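Local atomic coordinates of formyltransferase (Francisella tularensis subsp. tularensis, PDB entry 4NV1), a protein that belongs to the formyltransferase family, with a Rossmann-like alpha/beta core, and binds dTDP-4-amino-4,6-dideoxyglucose. Residues T10-K20 against S42-I52. Residues are numbered along the deposited sequence; the frame is centred on the assembly and turned at random.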
ATOM      1  N   THR A  10      18.702  17.267  20.198  1.00 33.26           N
ATOM      2  CA  THR A  10      17.760  16.589  19.305  1.00 32.87           C
ATOM      3  C   THR A  10      18.117  16.728  17.833  1.00 46.55           C
ATOM      4  O   THR A  10      18.662  17.773  17.417  1.00 36.74           O
ATOM      5  CB  THR A  10      16.357  17.183  19.411  1.00 37.89           C
ATOM      6  OG1 THR A  10      15.448  16.387  18.638  1.00 34.32           O
ATOM      7  CG2 THR A  10      16.318  18.605  18.940  1.00 36.42           C
ATOM      8  N   ASP A  11      17.795  15.681  17.068  1.00 39.01           N
ATOM      9  CA  ASP A  11      17.793  15.788  15.634  1.00 40.56           C
ATOM     10  C   ASP A  11      16.397  15.744  15.036  1.00 42.96           C
ATOM     11  O   ASP A  11      16.267  15.345  13.892  1.00 46.25           O
ATOM     12  CB  ASP A  11      18.675  14.688  15.085  1.00 39.07           C
ATOM     13  CG  ASP A  11      20.108  14.923  15.485  1.00 39.69           C
ATOM     14  OD1 ASP A  11      20.609  15.962  15.057  1.00 40.17           O
ATOM     15  OD2 ASP A  11      20.704  14.164  16.277  1.00 40.73           O
ATOM     16  N   ASN A  12      15.370  16.211  15.739  1.00 33.35           N
ATOM     17  CA  ASN A  12      14.008  16.168  15.194  1.00 35.02           C
ATOM     18  C   ASN A  12      13.393  17.518  15.183  1.00 36.46           C
ATOM     19  O   ASN A  12      13.337  18.137  16.231  1.00 36.20           O
ATOM     20  CB  ASN A  12      13.064  15.377  16.099  1.00 36.35           C
ATOM     21  CG  ASN A  12      11.687  15.158  15.483  1.00 30.64           C
ATOM     22  OD1 ASN A  12      10.785  15.999  15.523  1.00 37.63           O
ATOM     23  ND2 ASN A  12      11.518  13.972  14.953  1.00 33.03           N
ATOM     24  N   ARG A  13      12.872  17.942  14.041  1.00 29.93           N
ATOM     25  CA  ARG A  13      12.319  19.275  13.910  1.00 35.44           C
ATOM     26  C   ARG A  13      11.117  19.421  14.790  1.00 33.50           C
ATOM     27  O   ARG A  13      10.866  20.499  15.333  1.00 37.30           O
ATOM     28  CB  ARG A  13      11.890  19.482  12.454  1.00 38.06           C
ATOM     29  CG  ARG A  13      10.615  20.283  12.179  1.00 52.37           C
ATOM     30  CD  ARG A  13      10.857  21.766  11.891  1.00 62.12           C
ATOM     31  NE  ARG A  13      11.283  22.004  10.500  1.00 70.88           N
ATOM     32  CZ  ARG A  13      12.532  21.933  10.022  1.00 67.52           C
ATOM     33  NH1 ARG A  13      13.577  21.640  10.780  1.00 71.11           N
ATOM     34  NH2 ARG A  13      12.757  22.176   8.740  1.00 79.36           N
ATOM     35  N   THR A  14      10.279  18.379  14.826  1.00 37.08           N
ATOM     36  CA  THR A  14       9.008  18.529  15.544  1.00 39.87           C
ATOM     37  C   THR A  14       9.248  18.622  17.055  1.00 37.68           C
ATOM     38  O   THR A  14       8.736  19.504  17.743  1.00 36.12           O
ATOM     39  CB  THR A  14       8.016  17.412  15.154  1.00 44.52           C
ATOM     40  OG1 THR A  14       7.302  17.874  14.003  1.00 44.91           O
ATOM     41  CG2 THR A  14       6.996  17.144  16.254  1.00 42.01           C
ATOM     42  N   ILE A  15      10.032  17.683  17.560  1.00 38.46           N
ATOM     43  CA  ILE A  15      10.521  17.737  18.938  1.00 36.08           C
ATOM     44  C   ILE A  15      11.224  19.058  19.249  1.00 40.63           C
ATOM     45  O   ILE A  15      10.946  19.675  20.304  1.00 35.43           O
ATOM     46  CB  ILE A  15      11.489  16.568  19.156  1.00 36.93           C
ATOM     47  CG1 ILE A  15      10.707  15.243  19.146  1.00 38.32           C
ATOM     48  CG2 ILE A  15      12.361  16.724  20.412  1.00 41.70           C
ATOM     49  CD1 ILE A  15       9.487  15.197  20.064  1.00 38.14           C
ATOM     50  N   LEU A  16      12.099  19.513  18.339  1.00 38.75           N
ATOM     51  CA  LEU A  16      12.798  20.804  18.540  1.00 40.15           C
ATOM     52  C   LEU A  16      11.766  21.911  18.721  1.00 38.72           C
ATOM     53  O   LEU A  16      11.837  22.745  19.649  1.00 40.49           O
ATOM     54  CB  LEU A  16      13.786  21.177  17.411  1.00 43.43           C
ATOM     55  CG  LEU A  16      14.289  22.640  17.492  1.00 42.56           C
ATOM     56  CD1 LEU A  16      15.017  22.830  18.822  1.00 45.05           C
ATOM     57  CD2 LEU A  16      15.174  23.121  16.335  1.00 42.73           C
ATOM     58  N   SER A  17      10.785  21.912  17.828  1.00 36.44           N
ATOM     59  CA  SER A  17       9.693  22.895  17.931  1.00 35.75           C
ATOM     60  C   SER A  17       8.807  22.782  19.199  1.00 33.92           C
ATOM     61  O   SER A  17       8.380  23.792  19.784  1.00 34.37           O
ATOM     62  CB  SER A  17       8.815  22.758  16.674  1.00 35.48           C
ATOM     63  OG  SER A  17       7.884  23.799  16.687  1.00 25.76           O
ATOM     64  N   ASP A  18       8.497  21.571  19.632  1.00 34.36           N
ATOM     65  CA  ASP A  18       7.665  21.412  20.857  1.00 33.60           C
ATOM     66  C   ASP A  18       8.344  21.848  22.164  1.00 34.25           C
ATOM     67  O   ASP A  18       7.797  22.649  22.950  1.00 29.92           O
ATOM     68  CB  ASP A  18       7.121  19.996  20.943  1.00 33.60           C
ATOM     69  CG  ASP A  18       5.989  19.747  19.932  1.00 39.90           C
ATOM     70  OD1 ASP A  18       5.400  20.732  19.436  1.00 47.89           O
ATOM     71  OD2 ASP A  18       5.662  18.580  19.611  1.00 41.31           O
ATOM     72  N   PHE A  19       9.572  21.375  22.322  1.00 33.35           N
ATOM     73  CA  PHE A  19      10.393  21.775  23.425  1.00 33.89           C
ATOM     74  C   PHE A  19      10.543  23.274  23.574  1.00 37.11           C
ATOM     75  O   PHE A  19      10.310  23.829  24.669  1.00 34.52           O
ATOM     76  CB  PHE A  19      11.751  21.093  23.325  1.00 40.88           C
ATOM     77  CG  PHE A  19      11.741  19.701  23.858  1.00 41.05           C
ATOM     78  CD1 PHE A  19      10.657  18.840  23.579  1.00 46.97           C
ATOM     79  CD2 PHE A  19      12.747  19.280  24.712  1.00 41.39           C
ATOM     80  CE1 PHE A  19      10.616  17.540  24.064  1.00 45.52           C
ATOM     81  CE2 PHE A  19      12.732  17.976  25.174  1.00 47.26           C
ATOM     82  CZ  PHE A  19      11.667  17.117  24.869  1.00 51.57           C
ATOM     83  N   LYS A  20      10.898  23.944  22.475  1.00 42.30           N
ATOM     84  CA  LYS A  20      11.083  25.405  22.482  1.00 40.50           C
ATOM     85  C   LYS A  20       9.867  26.046  23.106  1.00 40.83           C
ATOM     86  O   LYS A  20       9.914  26.985  23.907  1.00 42.38           O
ATOM     87  CB  LYS A  20      11.182  25.950  21.052  1.00 45.82           C
ATOM     88  CG  LYS A  20      12.546  25.886  20.406  1.00 45.66           C
ATOM     89  CD  LYS A  20      13.384  27.132  20.666  1.00 47.72           C
ATOM     90  CE  LYS A  20      14.443  27.174  19.569  1.00 46.02           C
ATOM     91  NZ  LYS A  20      15.752  27.777  19.917  1.00 49.25           N
ATOM     92  N   SER A  42      18.930  19.423   7.381  1.00 59.54           N
ATOM     93  CA  SER A  42      17.552  19.351   7.869  1.00 51.32           C
ATOM     94  C   SER A  42      17.314  20.624   8.616  1.00 48.32           C
ATOM     95  O   SER A  42      16.265  21.275   8.441  1.00 42.49           O
ATOM     96  CB  SER A  42      17.342  18.182   8.821  1.00 50.62           C
ATOM     97  OG  SER A  42      18.521  18.016   9.586  1.00 55.30           O
ATOM     98  N   PHE A  43      18.325  20.962   9.422  1.00 53.02           N
ATOM     99  CA  PHE A  43      18.297  22.153  10.287  1.00 60.83           C
ATOM    100  C   PHE A  43      19.075  23.378   9.782  1.00 60.94           C
ATOM    101  O   PHE A  43      19.646  24.129  10.584  1.00 55.21           O
ATOM    102  CB  PHE A  43      18.762  21.809  11.718  1.00 59.85           C
ATOM    103  CG  PHE A  43      17.734  21.088  12.551  1.00 56.74           C
ATOM    104  CD1 PHE A  43      16.400  21.466  12.530  1.00 57.10           C
ATOM    105  CD2 PHE A  43      18.115  20.044  13.383  1.00 51.54           C
ATOM    106  CE1 PHE A  43      15.465  20.815  13.306  1.00 54.40           C
ATOM    107  CE2 PHE A  43      17.183  19.403  14.176  1.00 46.31           C
ATOM    108  CZ  PHE A  43      15.862  19.780  14.124  1.00 49.39           C
ATOM    109  N   ALA A  44      19.049  23.598   8.467  1.00 57.04           N
ATOM    110  CA  ALA A  44      19.716  24.741   7.842  1.00 56.42           C
ATOM    111  C   ALA A  44      19.112  26.121   8.217  1.00 54.22           C
ATOM    112  O   ALA A  44      19.871  26.980   8.646  1.00 57.98           O
ATOM    113  CB  ALA A  44      19.825  24.517   6.332  1.00 55.82           C
ATOM    114  N   LYS A  45      17.801  26.369   8.156  1.00 58.03           N
ATOM    115  CA  LYS A  45      17.262  27.689   8.586  1.00 67.85           C
ATOM    116  C   LYS A  45      17.482  28.041  10.077  1.00 75.94           C
ATOM    117  O   LYS A  45      17.729  29.207  10.449  1.00 68.75           O
ATOM    118  CB  LYS A  45      15.763  27.831   8.279  1.00 67.50           C
ATOM    119  CG  LYS A  45      15.436  28.831   7.180  1.00 83.23           C
ATOM    120  CD  LYS A  45      15.695  30.278   7.587  1.00 88.75           C
ATOM    121  CE  LYS A  45      15.448  31.238   6.432  1.00 87.38           C
ATOM    122  NZ  LYS A  45      14.684  32.434   6.892  1.00 88.89           N
ATOM    123  N   GLU A  46      17.379  27.013  10.920  1.00 74.13           N
ATOM    124  CA  GLU A  46      17.443  27.182  12.370  1.00 70.32           C
ATOM    125  C   GLU A  46      18.900  27.345  12.832  1.00 57.92           C
ATOM    126  O   GLU A  46      19.124  28.187  13.684  1.00 45.68           O
ATOM    127  CB  GLU A  46      16.733  26.041  13.121  1.00 69.13           C
ATOM    128  CG  GLU A  46      15.315  25.732  12.661  1.00 65.16           C
ATOM    129  CD  GLU A  46      15.254  24.775  11.487  1.00 66.42           C
ATOM    130  OE1 GLU A  46      14.135  24.409  11.072  1.00 66.84           O
ATOM    131  OE2 GLU A  46      16.321  24.387  10.961  1.00 68.34           O
ATOM    132  N   ILE A  47      19.852  26.576  12.282  1.00 58.33           N
ATOM    133  CA  ILE A  47      21.296  26.707  12.571  1.00 59.40           C
ATOM    134  C   ILE A  47      21.833  28.091  12.236  1.00 66.12           C
ATOM    135  O   ILE A  47      22.497  28.741  13.052  1.00 73.62           O
ATOM    136  CB  ILE A  47      22.152  25.704  11.768  1.00 59.88           C
ATOM    137  CG1 ILE A  47      22.007  24.324  12.396  1.00 59.19           C
ATOM    138  CG2 ILE A  47      23.635  26.109  11.723  1.00 54.57           C
ATOM    139  CD1 ILE A  47      22.674  23.224  11.606  1.00 58.11           C
ATOM    140  N   TYR A  48      21.537  28.505  11.011  1.00 67.22           N
ATOM    141  CA  TYR A  48      21.832  29.842  10.523  1.00 72.40           C
ATOM    142  C   TYR A  48      21.207  30.913  11.402  1.00 65.17           C
ATOM    143  O   TYR A  48      21.827  31.932  11.671  1.00 60.65           O
ATOM    144  CB  TYR A  48      21.279  29.965   9.108  1.00 81.03           C
ATOM    145  CG  TYR A  48      21.272  31.352   8.516  1.00 81.54           C
ATOM    146  CD1 TYR A  48      20.128  32.148   8.593  1.00 80.20           C
ATOM    147  CD2 TYR A  48      22.389  31.836   7.835  1.00 76.28           C
ATOM    148  CE1 TYR A  48      20.106  33.400   8.026  1.00 83.65           C
ATOM    149  CE2 TYR A  48      22.375  33.092   7.267  1.00 79.95           C
ATOM    150  CZ  TYR A  48      21.232  33.861   7.369  1.00 84.36           C
ATOM    151  OH  TYR A  48      21.204  35.108   6.805  1.00 88.37           O
ATOM    152  N   ASN A  49      19.975  30.698  11.839  1.00 58.41           N
ATOM    153  CA  ASN A  49      19.425  31.580  12.842  1.00 57.83           C
ATOM    154  C   ASN A  49      20.015  31.271  14.210  1.00 55.03           C
ATOM    155  O   ASN A  49      19.722  31.949  15.187  1.00 51.68           O
ATOM    156  CB  ASN A  49      17.896  31.500  12.871  1.00 65.40           C
ATOM    157  CG  ASN A  49      17.254  32.376  11.818  1.00 65.88           C
ATOM    158  OD1 ASN A  49      17.844  33.361  11.389  1.00 64.67           O
ATOM    159  ND2 ASN A  49      16.052  32.024  11.394  1.00 68.31           N
ATOM    160  N   SER A  50      20.882  30.270  14.291  1.00 60.74           N
ATOM    161  CA  SER A  50      21.301  29.751  15.601  1.00 69.29           C
ATOM    162  C   SER A  50      20.122  29.606  16.620  1.00 57.48           C
ATOM    163  O   SER A  50      20.104  30.188  17.684  1.00 50.00           O
ATOM    164  CB  SER A  50      22.509  30.552  16.124  1.00 73.95           C
ATOM    165  OG  SER A  50      22.439  31.937  15.813  1.00 68.37           O
ATOM    166  N   GLU A  51      19.081  28.872  16.251  1.00 52.07           N
ATOM    167  CA  GLU A  51      18.131  28.337  17.210  1.00 50.47           C
ATOM    168  C   GLU A  51      18.709  27.012  17.672  1.00 46.20           C
ATOM    169  O   GLU A  51      18.175  26.424  18.607  1.00 52.80           O
ATOM    170  CB  GLU A  51      16.767  28.072  16.568  1.00 51.34           C
ATOM    171  CG  GLU A  51      16.084  29.250  15.885  1.00 56.55           C
ATOM    172  CD  GLU A  51      15.378  30.228  16.819  1.00 62.64           C
ATOM    173  OE1 GLU A  51      15.064  31.321  16.304  1.00 68.69           O
ATOM    174  OE2 GLU A  51      15.134  29.958  18.028  1.00 63.64           O
ATOM    175  N   ILE A  52      19.720  26.513  16.952  1.00 45.99           N
ATOM    176  CA  ILE A  52      20.409  25.275  17.295  1.00 42.25           C
ATOM    177  C   ILE A  52      21.858  25.217  16.774  1.00 42.94           C
ATOM    178  O   ILE A  52      22.259  26.009  15.941  1.00 51.56           O
ATOM    179  CB  ILE A  52      19.581  24.072  16.823  1.00 43.40           C
ATOM    180  CG1 ILE A  52      19.859  22.822  17.674  1.00 41.78           C
ATOM    181  CG2 ILE A  52      19.854  23.744  15.364  1.00 45.99           C
ATOM    182  CD1 ILE A  52      18.851  21.702  17.467  1.00 42.08           C
TER
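Thr10 O has Phe43 CE2 and Ile52 CD1 each at 3.9 Å, and Thr10 CG2 also comes near Ile52 CD1. The Asp11 backbone meets the Phe43 ring alone, while the Asp11 carboxylate is turned elsewhere, to Ser36 N and Lys77 N. The Phe43 ring reaches on to the start of helix 13-24, its rim atom CZ 3.5 Å from Asn12 C. There Asn12 is the N-cap; its OD1 accepts from Ile15 N, with a weak bond from Thr14 N, and the ring lies against this capped turn. Arg13 comes next, its chain folded at chi2 (95°) and again at chi3, which brings the guanidinium alongside the Phe43 ring; the ring meets the guanidinium edge, NH1 standing 3.3 Å from CE1 with the two planes 36° apart. Glu46 OE1 sits over one face of the guanidinium, 2.8 Å from Arg13 NH1, and Ser42 O lies at its edge. No N-H points at the carboxylate oxygen, which makes this salt bridge a matter of charge alone. One turn on, Leu16 points into the interface with CG anti to the backbone N (chi1 168°). Its CD2 touches both Phe43 CE1, at 3.8 Å, and Ile52 CD1, at 4.1 Å, while Tyr33 of strand 29-35 also touches this leucine. Lys20 closes the row with a double grip on Glu51: NZ donates to the backbone O, in the carbonyl plane and on a lone pair, at 3.1 Å, and to the anti lone pair of OE2 in a salt bridge. Ion pairs thus flank an apolar centre. Glu51 follows the Schellman motif at Ser50 that ends helix 44-48. The packing joins the first helix of a Rossmann-like alpha/beta fold to the connection between parallel strands 29-35 and 53-54, beside the dTDP-4-amino-4,6-dideoxyglucose pocket, to which Asn12 contributes a weak hydrogen bond from ND2.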